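PDB 4RLR: cytochrome c, 1 heme-binding site from Geobacter sulfurreducens, which binds one heme and probably carries electrons, as a low-potential cytochrome essential for accepting electrons from an electrode. Local coordinates for residues Val3-Arg16 and Glu94-Val106. Residues are numbered along the deposited sequence; the frame is centred on the assembly and turned at random.
Sequences VTYRKDIKPIFDVR and ERQRNLAVFKAWV. With HEM (protoporphyrin IX containing Fe), chain B; ACT (acetate ion), chain G.
I9 meets two aromatic rings at once, with a CH-pi contact to each. Its CD1 stands over the centre of the F102 ring, 3.9 Å from the centroid. Its CG1 lies over a face of the W105 indole, 3.5 Å from W105 CG. With chi1 at -67° CG1 lies anti to the carbonyl carbon and turns to W105, and CD1 beyond it reaches F102.

Other apolar contacts follow both segments. V101 CG1 touches D8 CB, I9 CD1 and I12 CD1. I12 CG2 reaches the edge of the F102 ring. V3, ahead of the helix, packs CG2 on A104 CB at 3.7 Å.

No hydrogen bond crosses. V3 O lies at the indole edge, while W105 NE1 donates to T128 O. I12 CD1 lies 3.4 Å from N98 OD1, and N98 ND2 donates to L88 O. R16 NH1 and E94 OE2 form a long salt bridge of 3.8 Å. The carboxylate sits over a guanidinium face, so only charge acts. E94 OE1 accepts from A90 N. R16 NE donates to H87 O, and NH2 to OXT of an acetate, probably from the crystallisation liquor, at 2.9 Å.

Helix 5-16 crosses the later helix 92-106 at -136°, recalling the terminal helix pair of cytochromes c. R16 lines the heme pocket. Helices 51-55 and 65-70 cover W105.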
loop_
_atom_site.group_PDB
_atom_site.type_symbol
_atom_site.label_atom_id
_atom_site.label_comp_id
_atom_site.label_asym_id
_atom_site.label_seq_id
_atom_site.Cartn_x
_atom_site.Cartn_y
_atom_site.Cartn_z
ATOM N N VAL A 3 5.728 -10.616 10.938
ATOM C CA VAL A 3 4.666 -10.440 9.974
ATOM C C VAL A 3 5.290 -10.325 8.597
ATOM O O VAL A 3 6.212 -9.503 8.385
ATOM C CB VAL A 3 3.904 -9.167 10.283
ATOM C CG1 VAL A 3 2.840 -8.877 9.191
ATOM C CG2 VAL A 3 3.261 -9.292 11.630
ATOM N N THR A 4 4.789 -11.147 7.677
ATOM C CA THR A 4 5.382 -11.269 6.354
ATOM C C THR A 4 4.352 -11.143 5.225
ATOM O O THR A 4 3.147 -11.231 5.433
ATOM C CB THR A 4 6.111 -12.616 6.178
ATOM O OG1 THR A 4 5.154 -13.668 6.050
ATOM C CG2 THR A 4 7.067 -12.887 7.364
ATOM N N TYR A 5 4.858 -10.953 4.021
ATOM C CA TYR A 5 4.009 -10.793 2.857
ATOM C C TYR A 5 3.228 -12.071 2.612
ATOM O O TYR A 5 2.024 -12.027 2.443
ATOM C CB TYR A 5 4.862 -10.438 1.641
ATOM C CG TYR A 5 4.075 -10.385 0.379
ATOM C CD1 TYR A 5 3.311 -9.269 0.081
ATOM C CD2 TYR A 5 4.084 -11.438 -0.510
ATOM C CE1 TYR A 5 2.571 -9.208 -1.069
ATOM C CE2 TYR A 5 3.350 -11.383 -1.670
ATOM C CZ TYR A 5 2.582 -10.275 -1.929
ATOM O OH TYR A 5 1.858 -10.187 -3.066
ATOM N N ARG A 6 3.913 -13.216 2.626
ATOM C CA ARG A 6 3.264 -14.481 2.312
ATOM C C ARG A 6 2.225 -14.885 3.362
ATOM O O ARG A 6 1.176 -15.394 3.020
ATOM C CB ARG A 6 4.293 -15.606 2.178
ATOM C CG ARG A 6 5.085 -15.565 0.897
ATOM C CD ARG A 6 6.222 -16.527 0.926
ATOM N NE ARG A 6 7.223 -16.046 1.856
ATOM C CZ ARG A 6 8.301 -16.722 2.213
ATOM N NH1 ARG A 6 8.524 -17.942 1.710
ATOM N NH2 ARG A 6 9.159 -16.162 3.057
ATOM N N LYS A 7 2.529 -14.668 4.635
ATOM C CA LYS A 7 1.690 -15.212 5.701
ATOM C C LYS A 7 0.541 -14.274 6.067
ATOM O O LYS A 7 -0.563 -14.734 6.345
ATOM C CB LYS A 7 2.536 -15.544 6.930
ATOM N N ASP A 8 0.778 -12.968 5.965
ATOM C CA ASP A 8 -0.123 -11.974 6.536
ATOM C C ASP A 8 -0.647 -10.887 5.576
ATOM O O ASP A 8 -1.797 -10.451 5.692
ATOM C CB ASP A 8 0.576 -11.303 7.701
ATOM C CG ASP A 8 1.224 -12.313 8.659
ATOM O OD1 ASP A 8 0.490 -12.954 9.420
ATOM O OD2 ASP A 8 2.462 -12.487 8.641
ATOM N N ILE A 9 0.190 -10.386 4.679
ATOM C CA ILE A 9 -0.253 -9.293 3.817
ATOM C C ILE A 9 -1.039 -9.811 2.615
ATOM O O ILE A 9 -2.124 -9.329 2.341
ATOM C CB ILE A 9 0.926 -8.415 3.392
ATOM C CG1 ILE A 9 1.484 -7.694 4.618
ATOM C CG2 ILE A 9 0.527 -7.396 2.308
ATOM C CD1 ILE A 9 0.490 -6.820 5.386
ATOM N N LYS A 10 -0.503 -10.801 1.919
ATOM C CA LYS A 10 -1.126 -11.238 0.672
ATOM C C LYS A 10 -2.586 -11.737 0.860
ATOM O O LYS A 10 -3.458 -11.395 0.076
ATOM C CB LYS A 10 -0.245 -12.280 -0.011
ATOM C CG LYS A 10 -0.883 -13.040 -1.124
ATOM C CD LYS A 10 0.123 -14.021 -1.723
ATOM C CE LYS A 10 -0.494 -14.859 -2.841
ATOM N NZ LYS A 10 -1.232 -14.008 -3.847
ATOM N N PRO A 11 -2.846 -12.528 1.913
ATOM C CA PRO A 11 -4.235 -12.905 2.181
ATOM C C PRO A 11 -5.181 -11.684 2.283
ATOM O O PRO A 11 -6.241 -11.715 1.668
ATOM C CB PRO A 11 -4.136 -13.637 3.521
ATOM C CG PRO A 11 -2.772 -14.171 3.555
ATOM C CD PRO A 11 -1.930 -13.100 2.909
ATOM N N ILE A 12 -4.775 -10.625 2.998
ATOM C CA ILE A 12 -5.584 -9.412 3.101
ATOM C C ILE A 12 -5.690 -8.733 1.740
ATOM O O ILE A 12 -6.781 -8.421 1.276
ATOM C CB ILE A 12 -4.993 -8.388 4.130
ATOM C CG1 ILE A 12 -4.986 -8.998 5.536
ATOM C CG2 ILE A 12 -5.793 -7.111 4.136
ATOM C CD1 ILE A 12 -4.166 -8.240 6.524
ATOM N N PHE A 13 -4.542 -8.505 1.108
ATOM C CA PHE A 13 -4.514 -7.807 -0.158
ATOM C C PHE A 13 -5.389 -8.496 -1.193
ATOM O O PHE A 13 -6.124 -7.827 -1.913
ATOM C CB PHE A 13 -3.081 -7.677 -0.688
ATOM C CG PHE A 13 -2.986 -6.783 -1.874
ATOM C CD1 PHE A 13 -3.203 -7.285 -3.149
ATOM C CD2 PHE A 13 -2.743 -5.435 -1.712
ATOM C CE1 PHE A 13 -3.155 -6.458 -4.259
ATOM C CE2 PHE A 13 -2.695 -4.588 -2.816
ATOM C CZ PHE A 13 -2.917 -5.115 -4.100
ATOM N N ASP A 14 -5.298 -9.823 -1.291
ATOM C CA ASP A 14 -6.103 -10.567 -2.273
ATOM C C ASP A 14 -7.603 -10.343 -2.140
ATOM O O ASP A 14 -8.314 -10.359 -3.133
ATOM C CB ASP A 14 -5.787 -12.068 -2.227
ATOM C CG ASP A 14 -4.419 -12.388 -2.852
ATOM O OD1 ASP A 14 -3.859 -11.481 -3.501
ATOM O OD2 ASP A 14 -3.918 -13.526 -2.725
ATOM N N VAL A 15 -8.082 -10.157 -0.918
ATOM C CA VAL A 15 -9.480 -9.869 -0.671
ATOM C C VAL A 15 -9.779 -8.388 -0.888
ATOM O O VAL A 15 -10.660 -8.037 -1.661
ATOM C CB VAL A 15 -9.917 -10.233 0.789
ATOM C CG1 VAL A 15 -11.329 -9.731 1.079
ATOM C CG2 VAL A 15 -9.878 -11.700 1.016
ATOM N N ARG A 16 -9.046 -7.539 -0.190
ATOM C CA ARG A 16 -9.456 -6.151 -0.008
ATOM C C ARG A 16 -8.951 -5.141 -1.036
ATOM O O ARG A 16 -9.459 -4.011 -1.067
ATOM C CB ARG A 16 -9.049 -5.711 1.398
ATOM C CG ARG A 16 -9.585 -6.668 2.469
ATOM C CD ARG A 16 -9.979 -5.956 3.727
ATOM N NE ARG A 16 -11.350 -5.430 3.679
ATOM C CZ ARG A 16 -12.447 -6.124 4.011
ATOM N NH1 ARG A 16 -12.382 -7.390 4.414
ATOM N NH2 ARG A 16 -13.621 -5.538 3.942
ATOM N N GLU A 94 -12.356 -3.766 12.153
ATOM C CA GLU A 94 -11.654 -4.508 11.114
ATOM C C GLU A 94 -10.556 -3.634 10.502
ATOM O O GLU A 94 -9.444 -4.099 10.296
ATOM C CB GLU A 94 -12.625 -5.018 10.037
ATOM C CG GLU A 94 -12.016 -6.125 9.125
ATOM C CD GLU A 94 -13.059 -6.857 8.263
ATOM O OE1 GLU A 94 -14.031 -6.202 7.803
ATOM O OE2 GLU A 94 -12.915 -8.098 8.076
ATOM N N ARG A 95 -10.864 -2.365 10.249
ATOM C CA ARG A 95 -9.914 -1.480 9.588
ATOM C C ARG A 95 -8.675 -1.348 10.458
ATOM O O ARG A 95 -7.562 -1.472 9.983
ATOM C CB ARG A 95 -10.536 -0.113 9.286
ATOM C CG ARG A 95 -11.532 -0.153 8.118
ATOM C CD ARG A 95 -12.070 1.198 7.742
ATOM N NE ARG A 95 -13.091 1.665 8.686
ATOM C CZ ARG A 95 -14.409 1.548 8.525
ATOM N NH1 ARG A 95 -14.928 0.959 7.453
ATOM N NH2 ARG A 95 -15.214 2.012 9.477
ATOM N N GLN A 96 -8.885 -1.104 11.743
ATOM C CA GLN A 96 -7.788 -1.041 12.689
ATOM C C GLN A 96 -6.967 -2.337 12.765
ATOM O O GLN A 96 -5.735 -2.286 12.831
ATOM C CB GLN A 96 -8.328 -0.637 14.069
ATOM C CG GLN A 96 -8.644 0.854 14.166
ATOM C CD GLN A 96 -7.410 1.724 14.045
ATOM O OE1 GLN A 96 -6.448 1.539 14.774
ATOM N NE2 GLN A 96 -7.412 2.638 13.089
ATOM N N ARG A 97 -7.619 -3.492 12.766
ATOM C CA ARG A 97 -6.871 -4.749 12.863
ATOM C C ARG A 97 -5.978 -4.906 11.640
ATOM O O ARG A 97 -4.787 -5.186 11.750
ATOM C CB ARG A 97 -7.799 -5.966 12.970
ATOM C CG ARG A 97 -8.533 -6.100 14.287
ATOM C CD ARG A 97 -9.067 -7.507 14.476
ATOM N NE ARG A 97 -10.064 -7.843 13.469
ATOM C CZ ARG A 97 -11.378 -7.650 13.592
ATOM N NH1 ARG A 97 -11.898 -7.117 14.703
ATOM N NH2 ARG A 97 -12.185 -8.005 12.597
ATOM N N ASN A 98 -6.546 -4.672 10.465
ATOM C CA ASN A 98 -5.770 -4.841 9.242
ATOM C C ASN A 98 -4.698 -3.775 9.060
ATOM O O ASN A 98 -3.606 -4.062 8.542
ATOM C CB ASN A 98 -6.700 -4.945 8.025
ATOM C CG ASN A 98 -7.395 -6.310 7.959
ATOM O OD1 ASN A 98 -6.839 -7.320 8.403
ATOM N ND2 ASN A 98 -8.611 -6.338 7.426
ATOM N N LEU A 99 -4.989 -2.554 9.500
ATOM C CA LEU A 99 -3.993 -1.513 9.457
ATOM C C LEU A 99 -2.822 -1.906 10.324
ATOM O O LEU A 99 -1.683 -1.549 10.024
ATOM C CB LEU A 99 -4.562 -0.184 9.934
ATOM C CG LEU A 99 -3.547 0.960 10.031
ATOM C CD1 LEU A 99 -2.818 1.202 8.685
ATOM C CD2 LEU A 99 -4.232 2.225 10.516
ATOM N N ALA A 100 -3.102 -2.632 11.403
ATOM C CA ALA A 100 -2.060 -2.970 12.347
ATOM C C ALA A 100 -1.116 -4.006 11.730
ATOM O O ALA A 100 0.071 -3.980 12.003
ATOM C CB ALA A 100 -2.662 -3.461 13.673
ATOM N N VAL A 101 -1.654 -4.875 10.871
ATOM C CA VAL A 101 -0.864 -5.875 10.159
ATOM C C VAL A 101 0.054 -5.193 9.139
ATOM O O VAL A 101 1.234 -5.553 9.020
ATOM C CB VAL A 101 -1.781 -6.918 9.468
ATOM C CG1 VAL A 101 -0.988 -7.972 8.716
ATOM C CG2 VAL A 101 -2.720 -7.604 10.495
ATOM N N PHE A 102 -0.453 -4.194 8.426
ATOM C CA PHE A 102 0.392 -3.472 7.479
ATOM C C PHE A 102 1.510 -2.682 8.175
ATOM O O PHE A 102 2.614 -2.598 7.649
ATOM C CB PHE A 102 -0.420 -2.525 6.586
ATOM C CG PHE A 102 -1.060 -3.186 5.397
ATOM C CD1 PHE A 102 -2.320 -3.764 5.509
ATOM C CD2 PHE A 102 -0.436 -3.194 4.170
ATOM C CE1 PHE A 102 -2.927 -4.350 4.420
ATOM C CE2 PHE A 102 -1.024 -3.771 3.066
ATOM C CZ PHE A 102 -2.277 -4.358 3.189
ATOM N N LYS A 103 1.247 -2.102 9.344
ATOM C CA LYS A 103 2.309 -1.332 10.034
ATOM C C LYS A 103 3.440 -2.255 10.512
ATOM O O LYS A 103 4.633 -1.898 10.486
ATOM C CB LYS A 103 1.754 -0.521 11.200
ATOM C CG LYS A 103 0.692 0.520 10.814
ATOM C CD LYS A 103 0.588 1.631 11.842
ATOM C CE LYS A 103 -0.250 2.809 11.349
ATOM N NZ LYS A 103 -0.553 3.761 12.459
ATOM N N ALA A 104 3.070 -3.454 10.942
ATOM C CA ALA A 104 4.067 -4.443 11.359
ATOM C C ALA A 104 4.900 -4.896 10.183
ATOM O O ALA A 104 6.100 -5.115 10.300
ATOM C CB ALA A 104 3.399 -5.630 11.986
ATOM N N TRP A 105 4.267 -5.049 9.036
ATOM C CA TRP A 105 4.978 -5.539 7.876
ATOM C C TRP A 105 5.953 -4.478 7.376
ATOM O O TRP A 105 7.099 -4.761 7.047
ATOM C CB TRP A 105 3.979 -5.897 6.777
ATOM C CG TRP A 105 4.636 -6.335 5.506
ATOM C CD1 TRP A 105 5.483 -7.382 5.351
ATOM C CD2 TRP A 105 4.496 -5.734 4.216
ATOM N NE1 TRP A 105 5.897 -7.468 4.038
ATOM C CE2 TRP A 105 5.293 -6.475 3.318
ATOM C CE3 TRP A 105 3.766 -4.646 3.726
ATOM C CZ2 TRP A 105 5.383 -6.163 1.962
ATOM C CZ3 TRP A 105 3.852 -4.343 2.379
ATOM C CH2 TRP A 105 4.655 -5.096 1.515
ATOM N N VAL A 106 5.494 -3.247 7.335
ATOM C CA VAL A 106 6.273 -2.193 6.723
ATOM C C VAL A 106 7.501 -1.877 7.569
ATOM O O VAL A 106 8.552 -1.575 7.024
ATOM C CB VAL A 106 5.429 -0.944 6.486
ATOM C CG1 VAL A 106 6.303 0.235 6.078
ATOM C CG2 VAL A 106 4.368 -1.227 5.382
HETATM C CHA HEM B . -4.380 4.120 -5.567
HETATM C CHB HEM B . -3.294 0.932 -2.103
HETATM C CHC HEM B . -7.788 -0.757 -2.539
HETATM C CHD HEM B . -8.666 1.982 -6.363
HETATM C C1A HEM B . -3.753 3.452 -4.535
HETATM C C2A HEM B . -2.472 3.822 -3.999
HETATM C C3A HEM B . -2.160 2.948 -3.041
HETATM C C4A HEM B . -3.238 2.002 -2.941
HETATM C CMA HEM B . -0.883 2.907 -2.192
HETATM C CAA HEM B . -1.653 5.030 -4.482
HETATM C CBA HEM B . -0.685 4.704 -5.618
HETATM C CGA HEM B . 0.152 5.950 -5.864
HETATM O O1A HEM B . 1.134 6.213 -5.139
HETATM O O2A HEM B . -0.177 6.698 -6.793
HETATM C C1B HEM B . -4.435 0.185 -1.934
HETATM C C2B HEM B . -4.597 -0.831 -0.946
HETATM C C3B HEM B . -5.840 -1.300 -1.050
HETATM C C4B HEM B . -6.491 -0.573 -2.112
HETATM C CMB HEM B . -3.449 -1.236 -0.025
HETATM C CAB HEM B . -6.525 -2.379 -0.207
HETATM C CBB HEM B . -6.422 -2.265 1.142
HETATM C C1C HEM B . -8.383 -0.191 -3.629
HETATM C C2C HEM B . -9.708 -0.530 -4.085
HETATM C C3C HEM B . -9.964 0.217 -5.172
HETATM C C4C HEM B . -8.808 1.067 -5.376
HETATM C CMC HEM B . -10.577 -1.628 -3.430
HETATM C CAC HEM B . -11.241 0.293 -6.058
HETATM C CBC HEM B . -12.473 0.122 -5.530
HETATM C C1D HEM B . -7.568 2.778 -6.523
HETATM C C2D HEM B . -7.423 3.705 -7.612
HETATM C C3D HEM B . -6.078 4.379 -7.376
HETATM C C4D HEM B . -5.564 3.785 -6.161
HETATM C CMD HEM B . -8.432 3.920 -8.768
HETATM C CAD HEM B . -5.411 5.457 -8.237
HETATM C CBD HEM B . -6.062 6.814 -8.000
HETATM C CGD HEM B . -5.648 7.290 -6.631
HETATM O O1D HEM B . -4.457 7.582 -6.373
HETATM O O2D HEM B . -6.537 7.376 -5.774
HETATM N NA HEM B . -4.215 2.352 -3.852
HETATM N NB HEM B . -5.610 0.337 -2.618
HETATM N NC HEM B . -7.871 0.813 -4.426
HETATM N ND HEM B . -6.465 2.849 -5.686
HETATM FE FE HEM B . -6.013 1.504 -4.113
HETATM C C ACT G . -14.128 -2.434 1.981
HETATM O O ACT G . -14.146 -1.749 0.925
HETATM O OXT ACT G . -13.288 -3.366 2.080
HETATM C CH3 ACT G . -15.081 -2.166 3.109
#